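Local structure of WbmS, polysaccharide deacetylase involved in O-antigen biosynthesis (Bordetella bronchiseptica, 3HFT) at residues L59-G64 with P85-G90. The protein is probably a zinc-dependent polysaccharide deacetylase that acts in O-antigen biosynthesis. Residues are numbered along the deposited sequence; the frame is centred on the assembly and turned at random.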
loop_
_atom_site.group_PDB
_atom_site.type_symbol
_atom_site.label_atom_id
_atom_site.label_comp_id
_atom_site.label_asym_id
_atom_site.label_seq_id
_atom_site.Cartn_x
_atom_site.Cartn_y
_atom_site.Cartn_z
ATOM N N LEU A 59 -14.852 17.734 19.991
ATOM C CA LEU A 59 -13.607 18.442 19.792
ATOM C C LEU A 59 -13.498 19.013 18.372
ATOM O O LEU A 59 -13.172 20.199 18.180
ATOM C CB LEU A 59 -12.464 17.472 20.109
ATOM C CG LEU A 59 -11.199 18.001 20.747
ATOM C CD1 LEU A 59 -11.530 18.789 21.995
ATOM C CD2 LEU A 59 -10.241 16.844 21.077
ATOM N N ILE A 60 -13.824 18.201 17.366
ATOM C CA ILE A 60 -13.801 18.667 15.965
ATOM C C ILE A 60 -14.934 19.671 15.658
ATOM O O ILE A 60 -14.696 20.705 15.022
ATOM C CB ILE A 60 -13.820 17.478 14.993
ATOM C CG1 ILE A 60 -12.671 16.521 15.316
ATOM C CG2 ILE A 60 -13.695 17.947 13.538
ATOM C CD1 ILE A 60 -11.269 17.216 15.452
ATOM N N GLU A 61 -16.156 19.391 16.138
ATOM C CA GLU A 61 -17.258 20.334 16.009
ATOM C C GLU A 61 -16.923 21.685 16.645
ATOM O O GLU A 61 -17.234 22.717 16.081
ATOM C CB GLU A 61 -18.566 19.746 16.563
ATOM C CG GLU A 61 -19.045 18.609 15.648
ATOM C CD GLU A 61 -20.486 18.149 15.868
ATOM O OE1 GLU A 61 -21.015 18.297 16.995
ATOM O OE2 GLU A 61 -21.053 17.584 14.887
ATOM N N GLY A 62 -16.247 21.680 17.788
ATOM C CA GLY A 62 -15.840 22.924 18.434
ATOM C C GLY A 62 -14.891 23.775 17.606
ATOM O O GLY A 62 -14.890 25.003 17.725
ATOM N N ALA A 63 -14.085 23.127 16.770
ATOM C CA ALA A 63 -13.151 23.806 15.879
ATOM C C ALA A 63 -13.858 24.298 14.633
ATOM O O ALA A 63 -13.389 25.207 13.962
ATOM C CB ALA A 63 -12.003 22.844 15.502
ATOM N N GLY A 64 -14.978 23.672 14.300
ATOM C CA GLY A 64 -15.748 24.048 13.132
ATOM C C GLY A 64 -15.119 23.698 11.800
ATOM O O GLY A 64 -15.361 24.387 10.817
ATOM N N PRO A 85 -22.792 18.936 7.832
ATOM C CA PRO A 85 -22.393 19.062 6.433
ATOM C C PRO A 85 -20.878 19.154 6.233
ATOM O O PRO A 85 -20.396 19.000 5.109
ATOM C CB PRO A 85 -23.084 20.351 5.985
ATOM C CG PRO A 85 -23.263 21.139 7.231
ATOM C CD PRO A 85 -23.457 20.155 8.334
ATOM N N LEU A 86 -20.133 19.396 7.303
ATOM C CA LEU A 86 -18.681 19.452 7.213
ATOM C C LEU A 86 -18.048 18.073 7.379
ATOM O O LEU A 86 -16.835 17.912 7.186
ATOM C CB LEU A 86 -18.126 20.395 8.287
ATOM C CG LEU A 86 -18.548 21.863 8.271
ATOM C CD1 LEU A 86 -17.763 22.625 9.316
ATOM C CD2 LEU A 86 -18.364 22.469 6.903
ATOM N N PHE A 87 -18.851 17.079 7.741
ATOM C CA PHE A 87 -18.337 15.746 8.010
ATOM C C PHE A 87 -18.727 14.748 6.940
ATOM O O PHE A 87 -19.862 14.696 6.525
ATOM C CB PHE A 87 -18.852 15.223 9.351
ATOM C CG PHE A 87 -18.293 15.944 10.566
ATOM C CD1 PHE A 87 -17.234 16.834 10.472
ATOM C CD2 PHE A 87 -18.777 15.641 11.821
ATOM C CE1 PHE A 87 -16.728 17.450 11.599
ATOM C CE2 PHE A 87 -18.263 16.254 12.950
ATOM C CZ PHE A 87 -17.237 17.150 12.836
ATOM N N GLU A 88 -17.786 13.917 6.543
ATOM C CA GLU A 88 -18.066 12.846 5.604
ATOM C C GLU A 88 -17.996 11.526 6.378
ATOM O O GLU A 88 -17.110 11.330 7.208
ATOM C CB GLU A 88 -17.044 12.847 4.482
ATOM C CG GLU A 88 -17.103 11.608 3.604
ATOM C CD GLU A 88 -16.079 11.628 2.478
ATOM O OE1 GLU A 88 -15.400 12.665 2.304
ATOM O OE2 GLU A 88 -15.952 10.576 1.803
ATOM N N LEU A 89 -18.948 10.640 6.119
ATOM C CA LEU A 89 -18.953 9.317 6.726
ATOM C C LEU A 89 -18.470 8.327 5.661
ATOM O O LEU A 89 -19.008 8.283 4.548
ATOM C CB LEU A 89 -20.354 8.937 7.196
ATOM C CG LEU A 89 -20.512 7.583 7.921
ATOM C CD1 LEU A 89 -19.683 7.518 9.216
ATOM C CD2 LEU A 89 -21.997 7.238 8.195
ATOM N N GLY A 90 -17.445 7.559 6.012
ATOM C CA GLY A 90 -16.949 6.479 5.183
ATOM C C GLY A 90 -16.976 5.192 5.996
ATOM O O GLY A 90 -17.540 5.151 7.113
#
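The last turn of helix 50-63 faces the start of strand 87-91 with no hydrogen bond between the two and the nearest CA atoms, of Gly-64 and Leu-86, 8.0 Å apart. Phe-87 contributes the largest share of the buried surface. Its CG stands anti to its own carbonyl carbon (chi1 -69°), which sends the far end of the ring against the helix, where Ile-60 and Glu-61 share it. CG2 of Ile-60, the branch anti to the backbone N, lies 3.6 Å from CE1 of Phe-87, while CG1, beside the backbone N, leads away from the ring. On the other flank CG of Glu-61 touches CZ of Phe-87 at 3.6 Å. Extended beyond CG, the Glu-61 chain crosses the phenyl group at about a right angle and brings its OE2 to 3.6 Å from Phe-87 CE2. Carboxylate and ring planes are 23° apart. The same OE2 is hydrogen-bonded to Asn-84 ND2, which ties the acid to the loop entering the strand. In the parallel sheet of this polysaccharide deacetylase domain, strand 87-91 is an edge strand, next to 67-71, and helix 50-63 forms the beta-alpha-beta crossover from strand 39-44 to strand 67-71. Phe-87 packs on Ala-67 of the neighbouring strand and on Ile-81 as well as against the helix, and its ring also meets Trp-69. At the helix end the chain leaves helical geometry at Gly-64, whose phi is positive (71°), and its carbonyl O comes within 3.3 Å of CD1 of Leu-86, a van der Waals touch at the more exposed margin.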